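Globin protein (Ramazzottius varieornatus, PDB 5ZIQ) binds haem b as a hexacoordinated globin, with both axial positions of the iron filled by the protein, and may take part in oxygen binding or transport. Local coordinates at the protoporphyrin IX containing Fe site. Sequence-based numbering; all coordinates share one arbitrary frame.

The protoporphyrin IX containing Fe site. Residues 53, 60, 63-64, 84, 87-88, 91-92, 112, 115-116, 119, 122, 126-127, 129-130, 165. With HEM (protoporphyrin IX containing Fe), chain B.
The haem iron is gripped by six nitrogens, four from the porphyrin and one from each of two histidines, in a near-octahedral shell that makes this globin a worked example of bis-histidyl hexacoordination. His116, the proximal histidine, bonds FE through NE2 at 2.0 Å. From the other face His88, the distal histidine, brings its own NE2 to FE at 2.1 Å, and the two axial bonds lie almost in line, 176° apart. A second shell fixes both imidazoles. ND1 of His88 donates to the carbonyl O of Ala84, one helical turn earlier, at 2.8 Å; the acceptor lies in the ring plane, although the donor sits above the carbonyl plane. ND1 of His116 makes the equivalent bond to Val112 O, also 2.8 Å long but more bent. Such bonds would be expected to give the imidazoles some imidazolate character and so strengthen the ligation. Phe127 points the CE1 edge of its ring at one face of the His116 imidazole. Phe122, with CG anti to the backbone N (chi1 -163°), stands on edge above a pyrrole, its CE1 3.5 Å from HEM C3B and the planes 88° apart. On the distal side Phe64 reaches the meso carbon HEM CHB with CZ, the tip of its ring, while a haem methyl, CMA, lies over its face toward the rim. At another edge Tyr92 turns a ring face to the vinyl CBC, with CE2 3.3 Å away, and its hydroxyl OH rests 3.4 Å from the methyl CMC. Ile165 meets the same vinyl tip through CD1. An alanine in place of Tyr92 would probably loosen this vinyl by removing the aromatic face against it. The haem lies in the globin crevice between distal helix 79-97, which carries His88, and proximal helix 102-115, just beyond whose end His116 sits; it is modelled at partial occupancy in two conformers.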
ATOM      1  N   LEU A  53       7.385   6.421   5.023  1.00 13.04           N
ATOM      2  CA  LEU A  53       8.013   5.263   5.684  1.00 14.27           C
ATOM      3  C   LEU A  53       9.374   5.618   6.266  1.00 15.09           C
ATOM      4  O   LEU A  53       9.709   5.239   7.400  1.00 18.23           O
ATOM      5  CB  LEU A  53       8.163   4.101   4.704  1.00 14.62           C
ATOM      6  CG  LEU A  53       8.746   2.798   5.259  1.00 15.25           C
ATOM      7  CD1 LEU A  53       7.823   2.108   6.264  1.00 17.90           C
ATOM      8  CD2 LEU A  53       9.072   1.860   4.106  1.00 15.84           C
ATOM      9  N   MET A  60      14.336   1.761   7.551  1.00 22.53           N
ATOM     10  CA  MET A  60      13.677   1.148   6.395  1.00 20.39           C
ATOM     11  C   MET A  60      14.311   1.613   5.084  1.00 19.05           C
ATOM     12  O   MET A  60      14.361   0.854   4.119  1.00 17.92           O
ATOM     13  CB  MET A  60      12.152   1.377   6.407  1.00 18.38           C
ATOM     14  CG  MET A  60      11.383   0.688   7.550  1.00 19.02           C
ATOM     15  SD  MET A  60      11.432  -1.126   7.649  1.00 21.58           S
ATOM     16  CE  MET A  60      12.976  -1.420   8.511  1.00 19.38           C
ATOM     17  N   LEU A  63      17.006  -0.653   3.690  1.00 17.74           N
ATOM     18  CA  LEU A  63      16.621  -1.840   2.904  1.00 18.29           C
ATOM     19  C   LEU A  63      16.619  -1.547   1.405  1.00 18.73           C
ATOM     20  O   LEU A  63      16.530  -2.467   0.596  1.00 19.98           O
ATOM     21  CB  LEU A  63      15.272  -2.428   3.371  1.00 18.66           C
ATOM     22  CG  LEU A  63      15.081  -2.843   4.837  1.00 21.99           C
ATOM     23  CD1 LEU A  63      13.835  -3.711   4.976  1.00 23.30           C
ATOM     24  CD2 LEU A  63      16.280  -3.591   5.384  1.00 26.47           C
ATOM     25  N   PHE A  64      16.742  -0.266   1.049  1.00 17.66           N
ATOM     26  CA  PHE A  64      16.826   0.162  -0.346  1.00 19.72           C
ATOM     27  C   PHE A  64      18.187   0.841  -0.564  1.00 22.84           C
ATOM     28  O   PHE A  64      18.284   2.084  -0.524  1.00 21.55           O
ATOM     29  CB  PHE A  64      15.749   1.181  -0.691  1.00 19.15           C
ATOM     30  CG  PHE A  64      14.332   0.702  -0.552  1.00 16.83           C
ATOM     31  CD1 PHE A  64      13.651   0.842   0.661  1.00 16.18           C
ATOM     32  CD2 PHE A  64      13.658   0.156  -1.646  1.00 17.63           C
ATOM     33  CE1 PHE A  64      12.308   0.451   0.776  1.00 16.53           C
ATOM     34  CE2 PHE A  64      12.328  -0.245  -1.535  1.00 16.32           C
ATOM     35  CZ  PHE A  64      11.652  -0.091  -0.332  1.00 15.15           C
ATOM     36  N   ALA A  84      10.540   1.954  -7.242  1.00 10.38           N
ATOM     37  CA  ALA A  84      10.155   1.459  -5.919  1.00 10.17           C
ATOM     38  C   ALA A  84       8.803   2.021  -5.472  1.00 10.14           C
ATOM     39  O   ALA A  84       7.983   1.306  -4.892  1.00 10.90           O
ATOM     40  CB  ALA A  84      11.244   1.771  -4.897  1.00 11.36           C
ATOM     41  N   ALA A  87       6.173   0.139  -7.234  1.00  9.16           N
ATOM     42  CA  ALA A  87       6.042  -1.214  -6.674  1.00  9.15           C
ATOM     43  C   ALA A  87       5.229  -1.213  -5.387  1.00 10.06           C
ATOM     44  O   ALA A  87       4.483  -2.159  -5.130  1.00 11.49           O
ATOM     45  CB  ALA A  87       7.417  -1.838  -6.432  1.00 10.03           C
ATOM     46  N   HIS A  88       5.303  -0.116  -4.633  1.00 10.36           N
ATOM     47  CA  HIS A  88       4.640  -0.048  -3.331  1.00 11.04           C
ATOM     48  C   HIS A  88       3.200   0.414  -3.314  1.00 12.07           C
ATOM     49  O   HIS A  88       2.456   0.125  -2.384  1.00 17.05           O
ATOM     50  CB  HIS A  88       5.555   0.616  -2.306  1.00 11.21           C
ATOM     51  CG  HIS A  88       6.670  -0.307  -1.959  1.00 10.67           C
ATOM     52  ND1 HIS A  88       7.761  -0.467  -2.782  1.00 11.29           N
ATOM     53  CD2 HIS A  88       6.747  -1.293  -1.037  1.00 10.34           C
ATOM     54  CE1 HIS A  88       8.500  -1.468  -2.354  1.00 11.34           C
ATOM     55  NE2 HIS A  88       7.899  -1.999  -1.301  1.00  9.63           N
ATOM     56  N   PRO A  91       0.271  -2.734  -5.925  1.00  8.29           N
ATOM     57  CA  PRO A  91      -0.573  -3.856  -5.450  1.00  8.82           C
ATOM     58  C   PRO A  91      -1.861  -3.414  -4.746  1.00  9.20           C
ATOM     59  O   PRO A  91      -2.845  -4.132  -4.779  1.00  9.82           O
ATOM     60  CB  PRO A  91       0.354  -4.623  -4.488  1.00  9.67           C
ATOM     61  CG  PRO A  91       1.703  -4.371  -5.049  1.00 10.56           C
ATOM     62  CD  PRO A  91       1.659  -2.899  -5.435  1.00  8.35           C
ATOM     63  N   TYR A  92      -1.854  -2.245  -4.098  1.00  8.73           N
ATOM     64  CA  TYR A  92      -3.062  -1.721  -3.467  1.00  8.60           C
ATOM     65  C   TYR A  92      -4.079  -1.327  -4.522  1.00  8.62           C
ATOM     66  O   TYR A  92      -5.262  -1.631  -4.398  1.00  9.62           O
ATOM     67  CB  TYR A  92      -2.738  -0.524  -2.563  1.00  9.11           C
ATOM     68  CG  TYR A  92      -2.009  -0.900  -1.295  1.00  9.81           C
ATOM     69  CD1 TYR A  92      -2.660  -1.643  -0.274  1.00  9.35           C
ATOM     70  CD2 TYR A  92      -0.683  -0.487  -1.093  1.00  9.81           C
ATOM     71  CE1 TYR A  92      -2.000  -1.966   0.893  1.00 11.89           C
ATOM     72  CE2 TYR A  92      -0.017  -0.776   0.089  1.00 11.21           C
ATOM     73  CZ  TYR A  92      -0.677  -1.536   1.066  1.00 11.60           C
ATOM     74  OH  TYR A  92      -0.026  -1.848   2.226  1.00 13.56           O
ATOM     75  N   VAL A 112       2.909 -10.757  -3.405  1.00 11.16           N
ATOM     76  CA  VAL A 112       3.632  -9.603  -2.836  1.00 11.36           C
ATOM     77  C   VAL A 112       4.378 -10.062  -1.585  1.00 12.13           C
ATOM     78  O   VAL A 112       5.560  -9.763  -1.414  1.00 12.44           O
ATOM     79  CB  VAL A 112       2.655  -8.470  -2.462  1.00 10.61           C
ATOM     80  CG1 VAL A 112       3.354  -7.371  -1.671  1.00 11.60           C
ATOM     81  CG2 VAL A 112       2.012  -7.878  -3.709  1.00 11.64           C
ATOM     82  N   GLN A 115       7.363 -12.210  -2.336  1.00 14.48           N
ATOM     83  CA  GLN A 115       8.429 -11.396  -2.916  1.00 14.56           C
ATOM     84  C   GLN A 115       9.355 -10.705  -1.915  1.00 14.59           C
ATOM     85  O   GLN A 115      10.423 -10.271  -2.312  1.00 17.89           O
ATOM     86  CB  GLN A 115       7.866 -10.400  -3.921  1.00 15.20           C
ATOM     87  CG  GLN A 115       7.358 -11.065  -5.195  1.00 16.04           C
ATOM     88  CD  GLN A 115       6.567 -10.105  -6.056  1.00 16.19           C
ATOM     89  OE1 GLN A 115       5.838  -9.249  -5.548  1.00 15.92           O
ATOM     90  NE2 GLN A 115       6.694 -10.248  -7.359  1.00 17.66           N
ATOM     91  N   HIS A 116       8.948 -10.605  -0.643  1.00 13.77           N
ATOM     92  CA  HIS A 116       9.827 -10.041   0.413  1.00 14.00           C
ATOM     93  C   HIS A 116      10.630 -11.056   1.213  1.00 15.76           C
ATOM     94  O   HIS A 116      11.450 -10.663   2.032  1.00 18.18           O
ATOM     95  CB  HIS A 116       9.022  -9.141   1.369  1.00 12.98           C
ATOM     96  CG  HIS A 116       8.422  -7.951   0.687  1.00 10.93           C
ATOM     97  ND1 HIS A 116       7.324  -8.062  -0.140  1.00 11.72           N
ATOM     98  CD2 HIS A 116       8.779  -6.643   0.680  1.00 11.40           C
ATOM     99  CE1 HIS A 116       7.032  -6.874  -0.630  1.00 11.01           C
ATOM    100  NE2 HIS A 116       7.892  -5.994  -0.146  1.00 10.51           N
ATOM    101  N   VAL A 119      14.385 -10.414   0.740  1.00 20.79           N
ATOM    102  CA  VAL A 119      14.879  -9.044   0.863  1.00 17.79           C
ATOM    103  C   VAL A 119      15.769  -9.030   2.111  1.00 19.78           C
ATOM    104  O   VAL A 119      15.277  -9.367   3.194  1.00 20.36           O
ATOM    105  CB  VAL A 119      13.746  -8.008   0.999  1.00 16.24           C
ATOM    106  CG1 VAL A 119      14.327  -6.648   1.371  1.00 15.78           C
ATOM    107  CG2 VAL A 119      12.958  -7.892  -0.290  1.00 16.52           C
ATOM    108  N   PHE A 122      14.695  -7.898   5.903  1.00 19.37           N
ATOM    109  CA  PHE A 122      13.243  -7.822   5.990  1.00 18.92           C
ATOM    110  C   PHE A 122      12.698  -8.746   7.068  1.00 20.19           C
ATOM    111  O   PHE A 122      13.158  -9.883   7.208  1.00 22.77           O
ATOM    112  CB  PHE A 122      12.583  -8.135   4.649  1.00 17.71           C
ATOM    113  CG  PHE A 122      11.156  -7.690   4.575  1.00 16.39           C
ATOM    114  CD1 PHE A 122      10.833  -6.369   4.236  1.00 17.92           C
ATOM    115  CD2 PHE A 122      10.136  -8.569   4.913  1.00 17.45           C
ATOM    116  CE1 PHE A 122       9.502  -5.962   4.211  1.00 18.41           C
ATOM    117  CE2 PHE A 122       8.816  -8.162   4.886  1.00 17.98           C
ATOM    118  CZ  PHE A 122       8.509  -6.864   4.549  1.00 18.54           C
ATOM    119  N   TYR A 126       7.327  -5.875   9.334  1.00 17.63           N
ATOM    120  CA  TYR A 126       7.449  -4.615   8.594  1.00 17.28           C
ATOM    121  C   TYR A 126       6.249  -4.307   7.706  1.00 15.46           C
ATOM    122  O   TYR A 126       5.982  -3.156   7.454  1.00 17.36           O
ATOM    123  CB  TYR A 126       8.724  -4.550   7.747  1.00 16.89           C
ATOM    124  CG  TYR A 126      10.024  -4.621   8.528  1.00 18.81           C
ATOM    125  CD1 TYR A 126      10.071  -4.377   9.921  1.00 19.98           C
ATOM    126  CD2 TYR A 126      11.223  -4.879   7.861  1.00 19.68           C
ATOM    127  CE1 TYR A 126      11.279  -4.430  10.623  1.00 20.04           C
ATOM    128  CE2 TYR A 126      12.431  -4.932   8.551  1.00 20.52           C
ATOM    129  CZ  TYR A 126      12.456  -4.709   9.928  1.00 21.42           C
ATOM    130  OH  TYR A 126      13.664  -4.758  10.603  1.00 24.13           O
ATOM    131  N   PHE A 127       5.518  -5.315   7.223  1.00 14.94           N
ATOM    132  CA  PHE A 127       4.413  -5.018   6.311  1.00 14.76           C
ATOM    133  C   PHE A 127       3.417  -4.010   6.900  1.00 14.24           C
ATOM    134  O   PHE A 127       2.993  -3.076   6.217  1.00 15.44           O
ATOM    135  CB  PHE A 127       3.664  -6.271   5.887  1.00 13.81           C
ATOM    136  CG  PHE A 127       4.455  -7.212   5.019  1.00 12.20           C
ATOM    137  CD1 PHE A 127       4.888  -6.843   3.728  1.00 11.47           C
ATOM    138  CD2 PHE A 127       4.745  -8.493   5.481  1.00 12.90           C
ATOM    139  CE1 PHE A 127       5.590  -7.752   2.934  1.00 12.76           C
ATOM    140  CE2 PHE A 127       5.449  -9.398   4.688  1.00 13.16           C
ATOM    141  CZ  PHE A 127       5.866  -9.032   3.418  1.00 13.68           C
ATOM    142  N   ARG A 129       3.907  -1.586   8.791  1.00 14.14           N
ATOM    143  CA  ARG A 129       4.448  -0.222   8.726  1.00 14.56           C
ATOM    144  C   ARG A 129       4.002   0.512   7.468  1.00 15.04           C
ATOM    145  O   ARG A 129       3.871   1.728   7.467  1.00 15.51           O
ATOM    146  CB  ARG A 129       5.978  -0.248   8.808  1.00 14.34           C
ATOM    147  CG  ARG A 129       6.497  -0.732  10.156  1.00 16.70           C
ATOM    148  CD  ARG A 129       8.015  -0.821  10.184  1.00 17.70           C
ATOM    149  NE  ARG A 129       8.473  -1.055  11.553  1.00 20.37           N
ATOM    150  CZ  ARG A 129       9.744  -0.989  11.944  1.00 22.66           C
ATOM    151  NH1 ARG A 129      10.052  -1.189  13.223  1.00 26.35           N
ATOM    152  NH2 ARG A 129      10.709  -0.701  11.073  1.00 24.63           N
ATOM    153  N   MET A 130       3.758  -0.225   6.395  1.00 14.93           N
ATOM    154  CA  MET A 130       3.318   0.400   5.162  1.00 16.49           C
ATOM    155  C   MET A 130       1.881   0.901   5.289  1.00 17.52           C
ATOM    156  O   MET A 130       1.511   1.848   4.598  1.00 16.78           O
ATOM    157  CB  MET A 130       3.457  -0.572   3.991  1.00 17.13           C
ATOM    158  CG  MET A 130       3.361   0.074   2.608  1.00 18.61           C
ATOM    159  SD  MET A 130       4.606   1.324   2.269  1.00 18.85           S
ATOM    160  CE  MET A 130       6.095   0.341   2.123  1.00 21.23           C
ATOM    161  N   ILE A 165      -0.995 -10.481   2.499  1.00 11.42           N
ATOM    162  CA  ILE A 165       0.422 -10.317   2.166  1.00 10.95           C
ATOM    163  C   ILE A 165       1.268 -11.128   3.151  1.00 13.02           C
ATOM    164  O   ILE A 165       2.148 -11.861   2.728  1.00 12.77           O
ATOM    165  CB  ILE A 165       0.829  -8.820   2.136  1.00 10.93           C
ATOM    166  CG1 ILE A 165       0.123  -8.134   0.957  1.00 10.41           C
ATOM    167  CG2 ILE A 165       2.344  -8.677   1.984  1.00 11.92           C
ATOM    168  CD1 ILE A 165       0.202  -6.613   0.963  1.00 11.35           C
TER
HETATM  169  CHA HEM B1001       9.841  -5.197  -3.245  0.50 13.79           C
HETATM  170  CHB HEM B1001      10.759  -2.940   0.926  0.50 12.58           C
HETATM  171  CHC HEM B1001       6.069  -3.679   2.148  0.50 11.33           C
HETATM  172  CHD HEM B1001       5.139  -4.216  -2.580  0.50 10.15           C
HETATM  173  C1A HEM B1001      10.507  -4.595  -2.205  0.50 12.99           C
HETATM  174  C2A HEM B1001      11.915  -4.470  -2.104  0.50 13.81           C
HETATM  175  C3A HEM B1001      12.180  -3.835  -0.929  0.50 12.82           C
HETATM  176  C4A HEM B1001      10.945  -3.554  -0.299  0.50 12.68           C
HETATM  177  CMA HEM B1001      13.544  -3.468  -0.405  0.50 13.73           C
HETATM  178  CAA HEM B1001      12.917  -4.959  -3.126  0.50 16.70           C
HETATM  179  CBA HEM B1001      13.728  -3.796  -3.714  0.50 20.81           C
HETATM  180  CGA HEM B1001      12.851  -2.928  -4.573  0.50 25.11           C
HETATM  181  O1A HEM B1001      12.104  -3.448  -5.431  0.50 28.02           O
HETATM  182  O2A HEM B1001      12.862  -1.689  -4.431  0.50 27.28           O
HETATM  183  C1B HEM B1001       9.557  -2.998   1.655  0.50 12.57           C
HETATM  184  C2B HEM B1001       9.433  -2.620   3.015  0.50 13.60           C
HETATM  185  C3B HEM B1001       8.133  -2.820   3.385  0.50 13.02           C
HETATM  186  C4B HEM B1001       7.427  -3.329   2.188  0.50 11.61           C
HETATM  187  CMB HEM B1001      10.553  -2.109   3.892  0.50 15.58           C
HETATM  188  CAB HEM B1001       7.527  -2.572   4.701  0.50 13.99           C
HETATM  189  CBB HEM B1001       7.796  -1.436   5.343  0.50 15.02           C
HETATM  190  C1C HEM B1001       5.368  -3.796   0.957  0.50  9.58           C
HETATM  191  C2C HEM B1001       3.987  -3.680   0.779  0.50  9.32           C
HETATM  192  C3C HEM B1001       3.733  -3.811  -0.583  0.50  9.54           C
HETATM  193  C4C HEM B1001       4.972  -4.014  -1.234  0.50  9.89           C
HETATM  194  CMC HEM B1001       2.970  -3.450   1.866  0.50  9.61           C
HETATM  195  CAC HEM B1001       2.442  -3.749  -1.291  0.50  9.59           C
HETATM  196  CBC HEM B1001       1.289  -3.725  -0.656  0.50  9.00           C
HETATM  197  C1D HEM B1001       6.378  -4.589  -3.101  0.50 10.76           C
HETATM  198  C2D HEM B1001       6.500  -5.070  -4.488  0.50 11.31           C
HETATM  199  C3D HEM B1001       7.805  -5.343  -4.675  0.50 12.55           C
HETATM  200  C4D HEM B1001       8.474  -5.034  -3.397  0.50 12.64           C
HETATM  201  CMD HEM B1001       5.372  -5.222  -5.485  0.50 10.64           C
HETATM  202  CAD HEM B1001       8.448  -5.870  -5.943  0.50 14.87           C
HETATM  203  CBD HEM B1001       8.676  -7.367  -5.774  0.50 18.95           C
HETATM  204  CGD HEM B1001       9.319  -7.968  -6.999  0.50 21.64           C
HETATM  205  O1D HEM B1001       9.316  -7.331  -8.074  0.50 22.65           O
HETATM  206  O2D HEM B1001       9.852  -9.104  -6.941  0.50 21.66           O
HETATM  207  NA  HEM B1001       9.929  -4.064  -1.078  0.50 12.07           N
HETATM  208  NB  HEM B1001       8.362  -3.420   1.240  0.50 11.79           N
HETATM  209  NC  HEM B1001       5.937  -4.012  -0.270  0.50  9.82           N
HETATM  210  ND  HEM B1001       7.582  -4.582  -2.489  0.50 11.92           N
HETATM  211 FE   HEM B1001       7.963  -4.040  -0.698  0.50 10.96          FE